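Side-chain contacts in acetyltransferase (Agrobacterium tumefaciens str. C58, PDB 2G3A), which transfers an acetyl group from acetyl coenzyme A to acceptor substrates, preferring glucosamine 6-phosphate or dopamine: residues A[54-59]-A[82-87]; A[95-100]-A[123-128]. All coordinates share one frame; numbering follows the deposited sequence.

Contact 1. Residues A[54-59]-A[82-87]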
loop_
_atom_site.group_PDB
_atom_site.type_symbol
_atom_site.label_atom_id
_atom_site.label_comp_id
_atom_site.label_asym_id
_atom_site.label_seq_id
_atom_site.Cartn_x
_atom_site.Cartn_y
_atom_site.Cartn_z
ATOM N N ILE A 54 -7.120 2.880 -15.419
ATOM C CA ILE A 54 -7.382 3.724 -16.562
ATOM C C ILE A 54 -6.048 3.879 -17.262
ATOM O O ILE A 54 -5.080 4.382 -16.676
ATOM C CB ILE A 54 -7.940 5.096 -16.171
ATOM C CG1 ILE A 54 -9.284 4.941 -15.459
ATOM C CG2 ILE A 54 -8.096 5.991 -17.415
ATOM C CD1 ILE A 54 -9.531 5.982 -14.419
ATOM N N THR A 55 -5.991 3.418 -18.506
ATOM C CA THR A 55 -4.791 3.581 -19.300
ATOM C C THR A 55 -4.981 4.716 -20.289
ATOM O O THR A 55 -6.052 4.885 -20.870
ATOM C CB THR A 55 -4.387 2.288 -20.041
ATOM O OG1 THR A 55 -5.542 1.695 -20.646
ATOM C CG2 THR A 55 -3.758 1.288 -19.068
ATOM N N ILE A 56 -3.932 5.510 -20.428
ATOM C CA ILE A 56 -3.844 6.526 -21.453
ATOM C C ILE A 56 -3.063 5.883 -22.594
ATOM O O ILE A 56 -1.909 5.504 -22.407
ATOM C CB ILE A 56 -3.096 7.767 -20.936
ATOM C CG1 ILE A 56 -3.835 8.363 -19.716
ATOM C CG2 ILE A 56 -2.921 8.776 -22.073
ATOM C CD1 ILE A 56 -3.135 9.566 -19.063
ATOM N N ARG A 57 -3.701 5.762 -23.756
ATOM C CA ARG A 57 -3.133 5.046 -24.899
ATOM C C ARG A 57 -3.039 5.904 -26.167
ATOM O O ARG A 57 -3.985 6.594 -26.536
ATOM C CB ARG A 57 -3.932 3.768 -25.171
ATOM C CG ARG A 57 -3.818 2.734 -24.064
ATOM C CD ARG A 57 -4.844 1.639 -24.259
ATOM N NE ARG A 57 -4.759 0.590 -23.240
ATOM C CZ ARG A 57 -3.954 -0.472 -23.306
ATOM N NH1 ARG A 57 -3.120 -0.624 -24.326
ATOM N NH2 ARG A 57 -3.968 -1.376 -22.331
ATOM N N ASN A 58 -1.885 5.853 -26.823
ATOM C CA ASN A 58 -1.668 6.602 -28.062
ATOM C C ASN A 58 -2.332 5.948 -29.284
ATOM O O ASN A 58 -3.084 4.975 -29.150
ATOM C CB ASN A 58 -0.167 6.836 -28.303
ATOM C CG ASN A 58 0.632 5.533 -28.445
ATOM O OD1 ASN A 58 1.812 5.484 -28.102
ATOM N ND2 ASN A 58 -0.006 4.487 -28.953
ATOM N N ASP A 59 -2.039 6.480 -30.469
ATOM C CA ASP A 59 -2.611 5.971 -31.722
ATOM C C ASP A 59 -2.296 4.507 -32.044
ATOM O O ASP A 59 -3.061 3.862 -32.762
ATOM C CB ASP A 59 -2.227 6.873 -32.907
ATOM C CG ASP A 59 -3.216 8.018 -33.125
ATOM O OD1 ASP A 59 -2.844 8.991 -33.817
ATOM O OD2 ASP A 59 -4.361 7.951 -32.617
ATOM N N PHE A 82 0.215 8.260 -13.176
ATOM C CA PHE A 82 1.276 8.875 -13.954
ATOM C C PHE A 82 0.733 9.612 -15.180
ATOM O O PHE A 82 -0.009 9.053 -15.998
ATOM C CB PHE A 82 2.325 7.832 -14.378
ATOM C CG PHE A 82 3.450 8.409 -15.199
ATOM C CD1 PHE A 82 4.530 9.039 -14.578
ATOM C CD2 PHE A 82 3.425 8.341 -16.588
ATOM C CE1 PHE A 82 5.555 9.579 -15.319
ATOM C CE2 PHE A 82 4.466 8.896 -17.355
ATOM C CZ PHE A 82 5.527 9.510 -16.718
ATOM N N VAL A 83 1.118 10.874 -15.302
ATOM C CA VAL A 83 0.784 11.664 -16.474
ATOM C C VAL A 83 2.051 11.868 -17.305
ATOM O O VAL A 83 3.057 12.323 -16.777
ATOM C CB VAL A 83 0.138 13.020 -16.066
ATOM C CG1 VAL A 83 -0.096 13.892 -17.284
ATOM C CG2 VAL A 83 -1.181 12.779 -15.320
ATOM N N PRO A 84 2.014 11.508 -18.607
ATOM C CA PRO A 84 3.179 11.705 -19.483
ATOM C C PRO A 84 3.634 13.168 -19.534
ATOM O O PRO A 84 2.815 14.082 -19.464
ATOM C CB PRO A 84 2.670 11.253 -20.857
ATOM C CG PRO A 84 1.512 10.379 -20.569
ATOM C CD PRO A 84 0.880 10.909 -19.332
ATOM N N GLU A 85 4.939 13.384 -19.650
ATOM C CA GLU A 85 5.494 14.738 -19.618
ATOM C C GLU A 85 4.768 15.716 -20.556
ATOM O O GLU A 85 4.462 16.849 -20.164
ATOM C CB GLU A 85 6.993 14.709 -19.924
ATOM C CG GLU A 85 7.754 15.919 -19.382
ATOM C CD GLU A 85 9.233 15.891 -19.758
ATOM O OE1 GLU A 85 10.028 15.253 -19.032
ATOM O OE2 GLU A 85 9.593 16.507 -20.784
ATOM N N ALA A 86 4.472 15.263 -21.777
ATOM C CA ALA A 86 3.830 16.106 -22.795
ATOM C C ALA A 86 2.408 16.547 -22.427
ATOM O O ALA A 86 1.894 17.529 -22.978
ATOM C CB ALA A 86 3.839 15.406 -24.157
HETATM N N MSE A 87 1.784 15.827 -21.495
HETATM C CA MSE A 87 0.400 16.092 -21.130
HETATM C C MSE A 87 0.238 16.757 -19.769
HETATM O O MSE A 87 -0.864 16.783 -19.224
HETATM C CB MSE A 87 -0.405 14.795 -21.147
HETATM C CG MSE A 87 -0.370 14.027 -22.448
HETATM SE SE MSE A 87 -1.402 12.400 -22.185
HETATM C CE MSE A 87 -3.240 13.112 -22.468
#

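Contact 2. Residues A[95-100]-A[123-128]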
loop_
_atom_site.group_PDB
_atom_site.type_symbol
_atom_site.label_atom_id
_atom_site.label_comp_id
_atom_site.label_asym_id
_atom_site.label_seq_id
_atom_site.Cartn_x
_atom_site.Cartn_y
_atom_site.Cartn_z
ATOM N N LYS A 95 -8.486 14.523 -14.359
ATOM C CA LYS A 95 -9.371 13.767 -15.243
ATOM C C LYS A 95 -9.355 12.287 -14.885
ATOM O O LYS A 95 -10.399 11.638 -14.877
ATOM C CB LYS A 95 -8.992 13.970 -16.713
ATOM C CG LYS A 95 -9.836 13.140 -17.692
ATOM C CD LYS A 95 -9.619 13.584 -19.129
ATOM C CE LYS A 95 -10.565 12.853 -20.088
ATOM N NZ LYS A 95 -10.383 13.364 -21.478
ATOM N N LEU A 96 -8.160 11.755 -14.627
ATOM C CA LEU A 96 -8.005 10.369 -14.196
ATOM C C LEU A 96 -8.701 10.140 -12.865
ATOM O O LEU A 96 -9.413 9.155 -12.709
ATOM C CB LEU A 96 -6.519 9.982 -14.095
ATOM C CG LEU A 96 -5.736 9.942 -15.416
ATOM C CD1 LEU A 96 -4.256 9.938 -15.134
ATOM C CD2 LEU A 96 -6.130 8.743 -16.279
ATOM N N LEU A 97 -8.522 11.069 -11.921
ATOM C CA LEU A 97 -9.211 10.961 -10.630
ATOM C C LEU A 97 -10.738 11.017 -10.775
ATOM O O LEU A 97 -11.467 10.306 -10.079
ATOM C CB LEU A 97 -8.736 12.052 -9.679
ATOM C CG LEU A 97 -7.263 11.925 -9.241
ATOM C CD1 LEU A 97 -6.849 13.209 -8.535
ATOM C CD2 LEU A 97 -7.058 10.675 -8.340
ATOM N N ALA A 98 -11.212 11.886 -11.664
ATOM C CA ALA A 98 -12.649 12.009 -11.927
ATOM C C ALA A 98 -13.230 10.747 -12.573
ATOM O O ALA A 98 -14.337 10.304 -12.219
ATOM C CB ALA A 98 -12.932 13.258 -12.784
HETATM N N MSE A 99 -12.480 10.134 -13.484
HETATM C CA MSE A 99 -12.934 8.879 -14.100
HETATM C C MSE A 99 -12.984 7.728 -13.094
HETATM O O MSE A 99 -13.926 6.921 -13.099
HETATM C CB MSE A 99 -12.042 8.501 -15.273
HETATM C CG MSE A 99 -12.137 9.470 -16.439
HETATM SE SE MSE A 99 -10.986 8.891 -17.891
HETATM C CE MSE A 99 -11.722 7.086 -18.238
ATOM N N ALA A 100 -11.975 7.663 -12.228
ATOM C CA ALA A 100 -11.930 6.671 -11.144
ATOM C C ALA A 100 -13.068 6.883 -10.141
ATOM O O ALA A 100 -13.728 5.925 -9.735
ATOM C CB ALA A 100 -10.566 6.715 -10.437
ATOM N N ARG A 123 -0.803 18.847 -3.786
ATOM C CA ARG A 123 -1.572 20.029 -4.176
ATOM C C ARG A 123 -2.701 19.674 -5.156
ATOM O O ARG A 123 -3.822 20.141 -5.021
ATOM C CB ARG A 123 -0.631 21.068 -4.792
ATOM C CG ARG A 123 -1.215 22.462 -4.926
ATOM C CD ARG A 123 -0.214 23.437 -5.545
ATOM N NE ARG A 123 0.302 22.962 -6.828
ATOM C CZ ARG A 123 1.545 22.530 -7.026
ATOM N NH1 ARG A 123 2.411 22.510 -6.024
ATOM N NH2 ARG A 123 1.917 22.113 -8.227
ATOM N N THR A 124 -2.382 18.855 -6.153
ATOM C CA THR A 124 -3.386 18.388 -7.110
ATOM C C THR A 124 -4.528 17.667 -6.393
ATOM O O THR A 124 -5.715 17.923 -6.667
ATOM C CB THR A 124 -2.749 17.430 -8.149
ATOM O OG1 THR A 124 -1.731 18.140 -8.866
ATOM C CG2 THR A 124 -3.795 16.897 -9.139
ATOM N N TYR A 125 -4.175 16.777 -5.468
ATOM C CA TYR A 125 -5.195 15.979 -4.773
ATOM C C TYR A 125 -6.051 16.855 -3.899
ATOM O O TYR A 125 -7.266 16.681 -3.843
ATOM C CB TYR A 125 -4.569 14.864 -3.920
ATOM C CG TYR A 125 -3.724 13.892 -4.695
ATOM C CD1 TYR A 125 -3.894 13.733 -6.072
ATOM C CD2 TYR A 125 -2.741 13.118 -4.044
ATOM C CE1 TYR A 125 -3.100 12.861 -6.789
ATOM C CE2 TYR A 125 -1.949 12.202 -4.762
ATOM C CZ TYR A 125 -2.133 12.092 -6.130
ATOM O OH TYR A 125 -1.364 11.214 -6.868
ATOM N N GLU A 126 -5.424 17.811 -3.222
ATOM C CA GLU A 126 -6.180 18.725 -2.365
ATOM C C GLU A 126 -7.147 19.624 -3.157
ATOM O O GLU A 126 -8.303 19.830 -2.746
ATOM C CB GLU A 126 -5.226 19.539 -1.493
ATOM C CG GLU A 126 -4.593 18.691 -0.370
ATOM C CD GLU A 126 -3.623 19.482 0.509
ATOM O OE1 GLU A 126 -2.789 20.241 -0.030
ATOM O OE2 GLU A 126 -3.680 19.323 1.741
ATOM N N ARG A 127 -6.678 20.150 -4.288
ATOM C CA ARG A 127 -7.526 20.960 -5.169
ATOM C C ARG A 127 -8.735 20.161 -5.670
ATOM O O ARG A 127 -9.863 20.681 -5.705
ATOM C CB ARG A 127 -6.725 21.490 -6.363
ATOM C CG ARG A 127 -5.875 22.726 -6.109
ATOM C CD ARG A 127 -5.470 23.363 -7.455
ATOM N NE ARG A 127 -4.588 22.472 -8.222
ATOM C CZ ARG A 127 -3.268 22.621 -8.324
ATOM N NH1 ARG A 127 -2.662 23.650 -7.737
ATOM N NH2 ARG A 127 -2.554 21.751 -9.031
ATOM N N TYR A 128 -8.472 18.907 -6.062
ATOM C CA TYR A 128 -9.492 17.936 -6.486
ATOM C C TYR A 128 -10.585 17.702 -5.433
ATOM O O TYR A 128 -11.755 17.500 -5.775
ATOM C CB TYR A 128 -8.844 16.606 -6.952
ATOM C CG TYR A 128 -9.871 15.599 -7.455
ATOM C CD1 TYR A 128 -10.411 15.714 -8.738
ATOM C CD2 TYR A 128 -10.340 14.571 -6.625
ATOM C CE1 TYR A 128 -11.388 14.837 -9.189
ATOM C CE2 TYR A 128 -11.332 13.681 -7.065
ATOM C CZ TYR A 128 -11.847 13.826 -8.352
ATOM O OH TYR A 128 -12.809 12.963 -8.826
#

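Contact 1. Residues A[54-59]-A[82-87]
A small apolar contact, made almost wholly by I56, joins the end of strand 50-57 to the loop that leads from strand 75-82 into helix 92-106. The two branches of I56 take different partners. CG2 lies anti to the backbone N, which leaves the CG1 arm beside that nitrogen (chi1 -60°). From this start CG2 meets the selenium of selenomethionine M87, with I56 CG2 to M87 SE at 3.9 Å, and the two side chains run antiparallel past one another. The M87 chain is extended as far as its selenium (chi2 178°), which brings SE up to the strand; the bend at chi3 turns only the terminal methyl CE. The other arm of I56, also extended, carries its methyl to the proline ring, where I56 CD1 lies 4.2 Å from P84 CD. No hydrogen bond crosses between the segments. The loop is instead tightened from within by a turn in which M87 N donates to P84 O at 2.9 Å, so both apolar partners of I56 belong to one folded unit. F82 and V83 are assigned to the CoA site by similarity, so the contact borders that region. Strand 63-72 pairs with 54-57 on one side, a strand of the second subunit continues the sheet as an antiparallel ladder, and I56 also packs on I92 of helix 92-106 and on M16 of the second subunit.

Contact 2. Residues A[95-100]-A[123-128]
L97 and Y128 form the tight part of this helix-helix contact, in which helices 92-106 and 119-128 pack with local axes 11.2 Å apart and crossing at -50°. L97 CB sits over the centre of one face of the Y128 ring, a CH-pi contact of 3.8 Å to the centroid and only 12° off the ring normal. Y128 CG stands anti to its own backbone nitrogen (chi1 -178°), a setting that sends the ring across to the other helix. Further along the leucine, L97 CD1 sits between the two tyrosines, 3.9 Å from Y125 CD1 and 4.0 Å from Y128 CG; the L97 and Y125 side chains cross at about a right angle.

The A98 side is the solvent side: this exposed alanine gives only a small surface at the rim, its CA 3.2 Å from Y128 OH. The hydroxyl also comes to 3.2 Å from L97 O, but its hydrogen-bond partner is E101 OE1, one turn further along helix 92-106. That bond ties the outer end of the ring to the helix its face already covers. R123, T124 and Y125 are CoA-binding by similarity, and R123 is additionally held by a salt bridge to D120. Beneath the helices lies the sheet: L97 and Y125 both rest on I114 of strand 111-116, L97 also touches L81 of strand 75-82, and Y128 packs on K150 of strand 145-151.

In the fold
Helix 92-106 connects the two contacts. While L97 faces helix 119-128 in contact 2, L96 and M99 face strand 50-57 of contact 1: I54 CG2 approaches L96 CD2 to 3.6 Å, and I54 CD1 lies 3.7 Å from M99 CB. Both are partly buried; contact 1 has no exposed touching residue, whereas contact 2 includes exposed A98. Contact 1 is the smaller, lies farther from the chain centre and is purely aliphatic and selenium packing at a strand edge extended by the second subunit. Contact 2 packs two helices over the sheet, with one aromatic face against a leucine and a tyrosine hydroxyl bonded to E101 just beyond the segment. Both include residues assigned to the CoA site by similarity, consistent with a GNAT fold.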